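Local coordinates for protein putative 3-hydroxybutyryl-CoA dehydratase (Rhodopseudomonas palustris, PDB 3HIN) that probably acts as a lyase of the enoyl-CoA hydratase/isomerase family, likely interconverting enoyl-CoA and 3-hydroxyacyl-CoA thioesters by adding or removing water, at residues Asp50-Thr53 against Asp54-Asp57; Leu220-Leu223 against Pro224-Glu228; Ala227-Asn230 against Pro231-Leu235; Gly234-Met237 against Glu238-Ala242. One frame throughout, in Å; residues are numbered along the deposited sequence.

Interaction 1: Asp50-Thr53 against Asp54-Asp57; sequences DCLT and DIPD
From L52 to I55 the chain leaves its helix and doubles round a tight bend, with D54 in the left-handed helical region (phi 56°, psi 50°), which aspartate tolerates better than most residues and which turns I55 back toward the carbonyls of C51 and L52. The last helical turn still closes with a backbone hydrogen bond from T53 N to D50 O at 3.0 Å. I55 makes the apolar side of the bend: its CG1 lies 3.8 Å from L52 O, and its tip CD1 reaches 4.0 Å from L52 CA. CG1 sits beside the backbone N (chi1 -64°), the setting that aims this branch at the helix end. The side chains themselves meet more loosely, L52 CD2 being 4.4 Å from I55 CD1. The bend is part of the beta-alpha-beta crossover of the crotonase fold, in which helix 42-51 joins the parallel neighbours 26-31 and 61-66. Branched apolar side chains suit these buried places, L52 against I29 and I102, I55 against C105. T53 and D54 take the outer side, T53 CG2 standing 4.0 Å from D54 OD2. T53 turns its hydroxyl back instead, OG1 hydrogen-bonding K49 O in the turn before.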
loop_
_atom_site.group_PDB
_atom_site.type_symbol
_atom_site.label_atom_id
_atom_site.label_comp_id
_atom_site.label_asym_id
_atom_site.label_seq_id
_atom_site.Cartn_x
_atom_site.Cartn_y
_atom_site.Cartn_z
ATOM N N ASP A 50 -9.016 -12.491 -23.232
ATOM C CA ASP A 50 -10.167 -12.805 -24.068
ATOM C C ASP A 50 -10.832 -14.103 -23.676
ATOM O O ASP A 50 -12.040 -14.125 -23.526
ATOM C CB ASP A 50 -9.786 -12.889 -25.552
ATOM C CG ASP A 50 -9.718 -11.528 -26.228
ATOM O OD1 ASP A 50 -9.960 -10.505 -25.511
ATOM O OD2 ASP A 50 -9.403 -11.480 -27.465
ATOM N N CYS A 51 -10.059 -15.182 -23.522
ATOM C CA CYS A 51 -10.666 -16.477 -23.166
ATOM C C CYS A 51 -11.396 -16.385 -21.833
ATOM O O CYS A 51 -12.403 -17.024 -21.661
ATOM C CB CYS A 51 -9.615 -17.530 -22.961
ATOM S SG CYS A 51 -8.910 -18.046 -24.431
ATOM N N LEU A 52 -10.853 -15.611 -20.891
ATOM C CA LEU A 52 -11.534 -15.393 -19.613
ATOM C C LEU A 52 -12.546 -14.213 -19.597
ATOM O O LEU A 52 -13.011 -13.827 -18.545
ATOM C CB LEU A 52 -10.503 -15.255 -18.518
ATOM C CG LEU A 52 -9.350 -16.249 -18.627
ATOM C CD1 LEU A 52 -8.149 -15.802 -17.798
ATOM C CD2 LEU A 52 -9.829 -17.603 -18.144
ATOM N N THR A 53 -12.909 -13.648 -20.746
ATOM C CA THR A 53 -13.959 -12.616 -20.730
ATOM C C THR A 53 -15.264 -13.259 -21.206
ATOM O O THR A 53 -15.265 -13.953 -22.212
ATOM C CB THR A 53 -13.511 -11.387 -21.574
ATOM O OG1 THR A 53 -12.291 -10.906 -20.993
ATOM C CG2 THR A 53 -14.548 -10.232 -21.509
ATOM N N ASP A 54 -16.362 -13.060 -20.461
ATOM C CA ASP A 54 -17.686 -13.538 -20.890
ATOM C C ASP A 54 -17.631 -15.034 -21.142
ATOM O O ASP A 54 -18.030 -15.519 -22.207
ATOM C CB ASP A 54 -18.169 -12.830 -22.181
ATOM C CG ASP A 54 -18.410 -11.341 -21.976
ATOM O OD1 ASP A 54 -18.714 -10.912 -20.835
ATOM O OD2 ASP A 54 -18.292 -10.583 -22.959
ATOM N N ILE A 55 -17.099 -15.748 -20.155
ATOM C CA ILE A 55 -16.915 -17.192 -20.232
ATOM C C ILE A 55 -18.319 -17.782 -20.285
ATOM O O ILE A 55 -19.111 -17.550 -19.365
ATOM C CB ILE A 55 -16.248 -17.716 -18.902
ATOM C CG1 ILE A 55 -14.843 -17.141 -18.724
ATOM C CG2 ILE A 55 -16.320 -19.249 -18.804
ATOM C CD1 ILE A 55 -14.133 -17.608 -17.438
ATOM N N PRO A 56 -18.622 -18.544 -21.338
ATOM C CA PRO A 56 -20.012 -19.012 -21.479
ATOM C C PRO A 56 -20.558 -19.777 -20.240
ATOM O O PRO A 56 -19.777 -20.355 -19.422
ATOM C CB PRO A 56 -19.977 -19.896 -22.746
ATOM C CG PRO A 56 -18.537 -19.854 -23.316
ATOM C CD PRO A 56 -17.667 -19.142 -22.306
ATOM N N ASP A 57 -21.891 -19.771 -20.109
ATOM C CA ASP A 57 -22.569 -20.374 -18.941
ATOM C C ASP A 57 -22.305 -21.855 -18.691
ATOM O O ASP A 57 -22.275 -22.299 -17.560
ATOM C CB ASP A 57 -24.077 -20.136 -19.009
ATOM C CG ASP A 57 -24.462 -18.762 -18.511
ATOM O OD1 ASP A 57 -23.875 -18.338 -17.476
ATOM O OD2 ASP A 57 -25.338 -18.111 -19.151
#

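Interaction 2: Leu220-Leu223 against Pro224-Glu228; sequences LQAL and PMIAE
M225 lays an extended side chain past the carbonyl of Q221, and it can be followed atom by atom. M225 CB stands 3.5 Å from A222 O. M225 CG lies beside the backbone N, turned away from its own carbonyl carbon (chi1 -63°), and comes 3.5 Å from Q221 O. SD then passes the same carbonyl oxygen, and the methyl CE of M225 lies 3.7 Å from Q221 O, so one oxygen is lined by much of a flexible thioether, with P224 CD also close to it. P224, having no N-H, cannot serve L220 O, and helix 213-228 kinks there, beside a wider pi-type turn at 220-222. The ring takes the place of the missing bond: P224 CG lies 3.5 Å from L220 O. Replacing P224 by an alanine would remove the ring carbons over L220 O and Q221 O and is likely to leave the kink less firmly fixed. L223 CB sits tightly against the ring, 3.5 Å from P224 CD. Beyond it the regular pattern returns, with I226 N bonded to A222 O at 2.8 Å and A227 N to L223 O at 2.9 Å. The small A222 leaves room for I226 CD1, 4.3 Å from A222 CB. The helix sits with L220 against P108 and H129 and Q221 against Y104, while A222, M225 and I226 face helix 231-247 through M241 and M237.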
loop_
_atom_site.group_PDB
_atom_site.type_symbol
_atom_site.label_atom_id
_atom_site.label_comp_id
_atom_site.label_asym_id
_atom_site.label_seq_id
_atom_site.Cartn_x
_atom_site.Cartn_y
_atom_site.Cartn_z
ATOM N N LEU A 220 -14.297 -18.287 -3.764
ATOM C CA LEU A 220 -13.312 -17.597 -4.625
ATOM C C LEU A 220 -13.181 -16.142 -4.274
ATOM O O LEU A 220 -12.103 -15.572 -4.329
ATOM C CB LEU A 220 -13.723 -17.719 -6.097
ATOM C CG LEU A 220 -13.928 -19.133 -6.699
ATOM C CD1 LEU A 220 -14.605 -19.078 -8.109
ATOM C CD2 LEU A 220 -12.666 -19.863 -6.774
ATOM N N GLN A 221 -14.301 -15.509 -3.923
ATOM C CA GLN A 221 -14.272 -14.060 -3.750
ATOM C C GLN A 221 -14.342 -13.656 -2.307
ATOM O O GLN A 221 -13.548 -12.802 -1.872
ATOM C CB GLN A 221 -15.483 -13.383 -4.428
ATOM C CG GLN A 221 -15.941 -13.945 -5.760
ATOM C CD GLN A 221 -15.061 -13.558 -6.909
ATOM O OE1 GLN A 221 -14.234 -12.650 -6.785
ATOM N NE2 GLN A 221 -15.224 -14.270 -8.055
ATOM N N ALA A 222 -15.301 -14.232 -1.564
ATOM C CA ALA A 222 -15.527 -13.734 -0.215
ATOM C C ALA A 222 -14.474 -14.241 0.715
ATOM O O ALA A 222 -13.921 -13.428 1.502
ATOM C CB ALA A 222 -16.877 -14.123 0.304
ATOM N N LEU A 223 -14.178 -15.570 0.646
ATOM C CA LEU A 223 -13.220 -16.094 1.571
ATOM C C LEU A 223 -11.881 -15.272 1.673
ATOM O O LEU A 223 -11.508 -14.944 2.782
ATOM C CB LEU A 223 -12.953 -17.601 1.343
ATOM C CG LEU A 223 -11.782 -18.226 2.110
ATOM C CD1 LEU A 223 -11.977 -18.160 3.684
ATOM C CD2 LEU A 223 -11.593 -19.737 1.678
ATOM N N PRO A 224 -11.139 -15.014 0.550
ATOM C CA PRO A 224 -9.878 -14.234 0.645
ATOM C C PRO A 224 -10.117 -12.920 1.402
ATOM O O PRO A 224 -9.303 -12.576 2.296
ATOM C CB PRO A 224 -9.511 -13.931 -0.842
ATOM C CG PRO A 224 -10.035 -15.127 -1.554
ATOM C CD PRO A 224 -11.406 -15.406 -0.857
ATOM N N MET A 225 -11.223 -12.237 1.096
ATOM C CA MET A 225 -11.485 -10.952 1.756
ATOM C C MET A 225 -11.745 -11.114 3.251
ATOM O O MET A 225 -11.264 -10.290 4.092
ATOM C CB MET A 225 -12.659 -10.208 1.136
ATOM C CG MET A 225 -12.415 -9.795 -0.374
ATOM S SD MET A 225 -13.842 -8.931 -1.031
ATOM C CE MET A 225 -13.539 -9.202 -2.794
ATOM N N ILE A 226 -12.562 -12.080 3.586
ATOM C CA ILE A 226 -12.850 -12.334 4.998
ATOM C C ILE A 226 -11.542 -12.654 5.740
ATOM O O ILE A 226 -11.280 -12.132 6.841
ATOM C CB ILE A 226 -13.791 -13.566 5.149
ATOM C CG1 ILE A 226 -15.212 -13.212 4.644
ATOM C CG2 ILE A 226 -13.813 -14.046 6.657
ATOM C CD1 ILE A 226 -16.156 -14.493 4.479
ATOM N N ALA A 227 -10.694 -13.493 5.145
ATOM C CA ALA A 227 -9.509 -13.987 5.844
ATOM C C ALA A 227 -8.502 -12.859 6.118
ATOM O O ALA A 227 -7.854 -12.894 7.109
ATOM C CB ALA A 227 -8.878 -15.176 5.084
ATOM N N GLU A 228 -8.461 -11.820 5.292
ATOM C CA GLU A 228 -7.509 -10.723 5.467
ATOM C C GLU A 228 -8.144 -9.544 6.204
ATOM O O GLU A 228 -7.472 -8.588 6.591
ATOM C CB GLU A 228 -6.996 -10.244 4.119
ATOM C CG GLU A 228 -6.064 -11.246 3.352
ATOM C CD GLU A 228 -6.067 -10.989 1.763
ATOM O OE1 GLU A 228 -6.485 -9.895 1.290
ATOM O OE2 GLU A 228 -5.686 -11.900 0.988
#

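Interaction 3: Ala227-Asn230 against Pro231-Leu235; sequences AEAN and PQTGL
N230 and G234 are joined by the backbone bond that opens a new helix: G234 N donates to N230 O at 2.9 Å, nearly in line with the carbonyl. This is the turn of a helical hairpin, in which helix 213-228 ends, A229 leaves helical geometry, N230 takes the N-cap position and helix 231-247 runs back. Proline suits the first place of the new helix, where no earlier turn asks for an N-H, and P231 O in its turn accepts L235 N. The amide of N230 swings over this first turn, chi1 being an unusual 97°, and crosses the T233 side chain at about a right angle. N230 ND2 lies 3.2 Å from T233 CB, while its approach to T233 OG1 is too close to be read with confidence and stays doubtful; N230 OD1 is 4.0 Å from Q232 CB. Further out, N230 also packs against Q232 of the second subunit, so the turn lies at the subunit interface. An alanine in place of N230 would take away the amide and is likely to leave the first turn and that neighbouring glutamine with less packing against them. The preceding helix end is tied to the rest of the chain by a salt bridge from E228 to R160. On the inner side, A229 CB lies 4.1 Å from T233 CG2. The turn is close here, at the buried G234, and A229 CB comes to 3.8 Å from G234 N.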
loop_
_atom_site.group_PDB
_atom_site.type_symbol
_atom_site.label_atom_id
_atom_site.label_comp_id
_atom_site.label_asym_id
_atom_site.label_seq_id
_atom_site.Cartn_x
_atom_site.Cartn_y
_atom_site.Cartn_z
ATOM N N ALA A 227 -10.694 -13.493 5.145
ATOM C CA ALA A 227 -9.509 -13.987 5.844
ATOM C C ALA A 227 -8.502 -12.859 6.118
ATOM O O ALA A 227 -7.854 -12.894 7.109
ATOM C CB ALA A 227 -8.878 -15.176 5.084
ATOM N N GLU A 228 -8.461 -11.820 5.292
ATOM C CA GLU A 228 -7.509 -10.723 5.467
ATOM C C GLU A 228 -8.144 -9.544 6.204
ATOM O O GLU A 228 -7.472 -8.588 6.591
ATOM C CB GLU A 228 -6.996 -10.244 4.119
ATOM C CG GLU A 228 -6.064 -11.246 3.352
ATOM C CD GLU A 228 -6.067 -10.989 1.763
ATOM O OE1 GLU A 228 -6.485 -9.895 1.290
ATOM O OE2 GLU A 228 -5.686 -11.900 0.988
ATOM N N ALA A 229 -9.454 -9.608 6.428
ATOM C CA ALA A 229 -10.084 -8.600 7.214
ATOM C C ALA A 229 -9.590 -8.689 8.668
ATOM O O ALA A 229 -9.081 -9.736 9.152
ATOM C CB ALA A 229 -11.612 -8.775 7.167
ATOM N N ASN A 230 -9.781 -7.591 9.375
ATOM C CA ASN A 230 -9.646 -7.662 10.805
ATOM C C ASN A 230 -10.668 -8.699 11.319
ATOM O O ASN A 230 -11.718 -8.889 10.707
ATOM C CB ASN A 230 -9.698 -6.247 11.386
ATOM C CG ASN A 230 -11.063 -5.837 11.903
ATOM O OD1 ASN A 230 -11.426 -6.028 13.100
ATOM N ND2 ASN A 230 -11.805 -5.160 11.033
ATOM N N PRO A 231 -10.340 -9.435 12.384
ATOM C CA PRO A 231 -11.186 -10.576 12.771
ATOM C C PRO A 231 -12.673 -10.307 13.019
ATOM O O PRO A 231 -13.479 -11.021 12.505
ATOM C CB PRO A 231 -10.511 -11.122 14.052
ATOM C CG PRO A 231 -9.085 -10.798 13.862
ATOM C CD PRO A 231 -9.062 -9.427 13.115
ATOM N N GLN A 232 -13.026 -9.310 13.783
ATOM C CA GLN A 232 -14.404 -9.004 14.080
ATOM C C GLN A 232 -15.143 -8.749 12.779
ATOM O O GLN A 232 -16.272 -9.202 12.606
ATOM C CB GLN A 232 -14.430 -7.788 14.979
ATOM C CG GLN A 232 -15.759 -7.397 15.585
ATOM C CD GLN A 232 -15.863 -5.881 16.033
ATOM O OE1 GLN A 232 -16.814 -5.514 16.708
ATOM N NE2 GLN A 232 -14.895 -5.035 15.644
ATOM N N THR A 233 -14.482 -8.059 11.851
ATOM C CA THR A 233 -15.112 -7.805 10.584
ATOM C C THR A 233 -15.266 -9.071 9.706
ATOM O O THR A 233 -16.317 -9.279 9.070
ATOM C CB THR A 233 -14.266 -6.748 9.829
ATOM O OG1 THR A 233 -14.275 -5.568 10.654
ATOM C CG2 THR A 233 -14.823 -6.499 8.411
ATOM N N GLY A 234 -14.233 -9.907 9.650
ATOM C CA GLY A 234 -14.264 -11.099 8.756
ATOM C C GLY A 234 -15.374 -11.970 9.344
ATOM O O GLY A 234 -16.124 -12.614 8.615
ATOM N N LEU A 235 -15.539 -11.911 10.668
ATOM C CA LEU A 235 -16.459 -12.828 11.263
ATOM C C LEU A 235 -17.902 -12.456 10.908
ATOM O O LEU A 235 -18.752 -13.358 10.637
ATOM C CB LEU A 235 -16.306 -12.763 12.759
ATOM C CG LEU A 235 -15.663 -13.801 13.686
ATOM C CD1 LEU A 235 -14.877 -14.777 13.159
ATOM C CD2 LEU A 235 -15.009 -13.170 14.938
#

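Interaction 4: Gly234-Met237 against Glu238-Ala242; sequences GLLM and ESLMA
L235 O is gripped twice by S239: S239 N makes a hydrogen bond of 3.1 Å to L235 O, and the hydroxyl OG of S239 adds a weak one at 3.5 Å. The second is possible because S239 OG sits beside the backbone N (chi1 -64°) and so leans back over the preceding turn, a common way for an exposed serine to settle in a helix. The setting is the middle of helix 231-247, the second arm of the helical hairpin, and its regular alpha-helical pattern continues on each side. E238 N bonds to G234 O at 2.8 Å, with the donor tilted from the carbonyl plane, while M241 N meets M237 O at 2.8 Å with an almost straight N-H angle of 179°. The helix has two characters. M237 and M241 face helix 213-228, where M241 also reaches A218; methionine's pliable chain fits such packing, extended in M237 and bent at its second and third torsions in M241. E238 belongs to the exposed part: E238 CB lies 3.4 Å from L235 O, and its chain then leads outward. L236 and L240, one turn apart, pack their apolar branches along the helix. L240 CG covers L236 O at 3.4 Å, and the methyl CD1 of L240 ends 4.2 Å from L236 CG.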
loop_
_atom_site.group_PDB
_atom_site.type_symbol
_atom_site.label_atom_id
_atom_site.label_comp_id
_atom_site.label_asym_id
_atom_site.label_seq_id
_atom_site.Cartn_x
_atom_site.Cartn_y
_atom_site.Cartn_z
ATOM N N GLY A 234 -14.233 -9.907 9.650
ATOM C CA GLY A 234 -14.264 -11.099 8.756
ATOM C C GLY A 234 -15.374 -11.970 9.344
ATOM O O GLY A 234 -16.124 -12.614 8.615
ATOM N N LEU A 235 -15.539 -11.911 10.668
ATOM C CA LEU A 235 -16.459 -12.828 11.263
ATOM C C LEU A 235 -17.902 -12.456 10.908
ATOM O O LEU A 235 -18.752 -13.358 10.637
ATOM C CB LEU A 235 -16.306 -12.763 12.759
ATOM C CG LEU A 235 -15.663 -13.801 13.686
ATOM C CD1 LEU A 235 -14.877 -14.777 13.159
ATOM C CD2 LEU A 235 -15.009 -13.170 14.938
ATOM N N LEU A 236 -18.241 -11.175 11.042
ATOM C CA LEU A 236 -19.594 -10.787 10.671
ATOM C C LEU A 236 -19.875 -11.077 9.151
ATOM O O LEU A 236 -20.965 -11.548 8.766
ATOM C CB LEU A 236 -19.867 -9.310 11.035
ATOM C CG LEU A 236 -21.216 -8.711 10.627
ATOM C CD1 LEU A 236 -22.360 -9.618 11.111
ATOM C CD2 LEU A 236 -21.348 -7.261 11.247
ATOM N N MET A 237 -18.873 -10.826 8.334
ATOM C CA MET A 237 -18.951 -11.020 6.917
ATOM C C MET A 237 -19.180 -12.504 6.659
ATOM O O MET A 237 -19.937 -12.899 5.767
ATOM C CB MET A 237 -17.658 -10.523 6.265
ATOM C CG MET A 237 -17.690 -10.280 4.743
ATOM S SD MET A 237 -16.193 -9.534 3.968
ATOM C CE MET A 237 -16.509 -9.989 2.310
ATOM N N GLU A 238 -18.524 -13.348 7.440
ATOM C CA GLU A 238 -18.754 -14.801 7.290
ATOM C C GLU A 238 -20.215 -15.127 7.573
ATOM O O GLU A 238 -20.851 -15.877 6.798
ATOM C CB GLU A 238 -17.852 -15.628 8.202
ATOM C CG GLU A 238 -18.062 -17.107 8.067
ATOM C CD GLU A 238 -17.478 -17.846 9.246
ATOM O OE1 GLU A 238 -16.264 -18.217 9.185
ATOM O OE2 GLU A 238 -18.192 -17.993 10.245
ATOM N N SER A 239 -20.739 -14.608 8.668
ATOM C CA SER A 239 -22.146 -14.937 9.027
ATOM C C SER A 239 -23.046 -14.505 7.898
ATOM O O SER A 239 -23.965 -15.202 7.543
ATOM C CB SER A 239 -22.592 -14.297 10.329
ATOM O OG SER A 239 -21.816 -14.824 11.382
ATOM N N LEU A 240 -22.747 -13.353 7.327
ATOM C CA LEU A 240 -23.534 -12.860 6.236
ATOM C C LEU A 240 -23.404 -13.714 4.951
ATOM O O LEU A 240 -24.444 -14.077 4.377
ATOM C CB LEU A 240 -23.183 -11.397 5.951
ATOM C CG LEU A 240 -23.647 -10.366 6.991
ATOM C CD1 LEU A 240 -22.866 -9.040 6.767
ATOM C CD2 LEU A 240 -25.169 -10.142 6.934
ATOM N N MET A 241 -22.183 -14.042 4.517
ATOM C CA MET A 241 -22.006 -14.978 3.388
ATOM C C MET A 241 -22.661 -16.302 3.643
ATOM O O MET A 241 -23.285 -16.886 2.699
ATOM C CB MET A 241 -20.536 -15.265 3.085
ATOM C CG MET A 241 -20.289 -15.936 1.708
ATOM S SD MET A 241 -20.630 -14.890 0.239
ATOM C CE MET A 241 -22.216 -15.307 -0.179
ATOM N N ALA A 242 -22.639 -16.741 4.927
ATOM C CA ALA A 242 -23.134 -18.066 5.257
ATOM C C ALA A 242 -24.630 -18.145 5.110
ATOM O O ALA A 242 -25.156 -19.174 4.583
ATOM C CB ALA A 242 -22.755 -18.471 6.660
#

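How the interactions relate
Interaction 1 stands apart, its centre about 23 Å from that of interaction 2: it closes a helix in the beta-alpha-beta part of the fold, with buried leucine and isoleucine inside and polar residues outside. The other three follow one helical hairpin. Interaction 2 is partly buried and lies on helix 213-228, interaction 3 is the surface turn that also meets the second subunit, and interaction 4 lies at the surface on helix 231-247. Interactions 2 and 4 touch through A222 CB and M241 SD, 3.8 Å apart, and I226 CG2 also packs on G234 O. Chemistry shifts accordingly, from a proline-kinked helix, through a polar turn at the N-cap position, to regular backbone bonding.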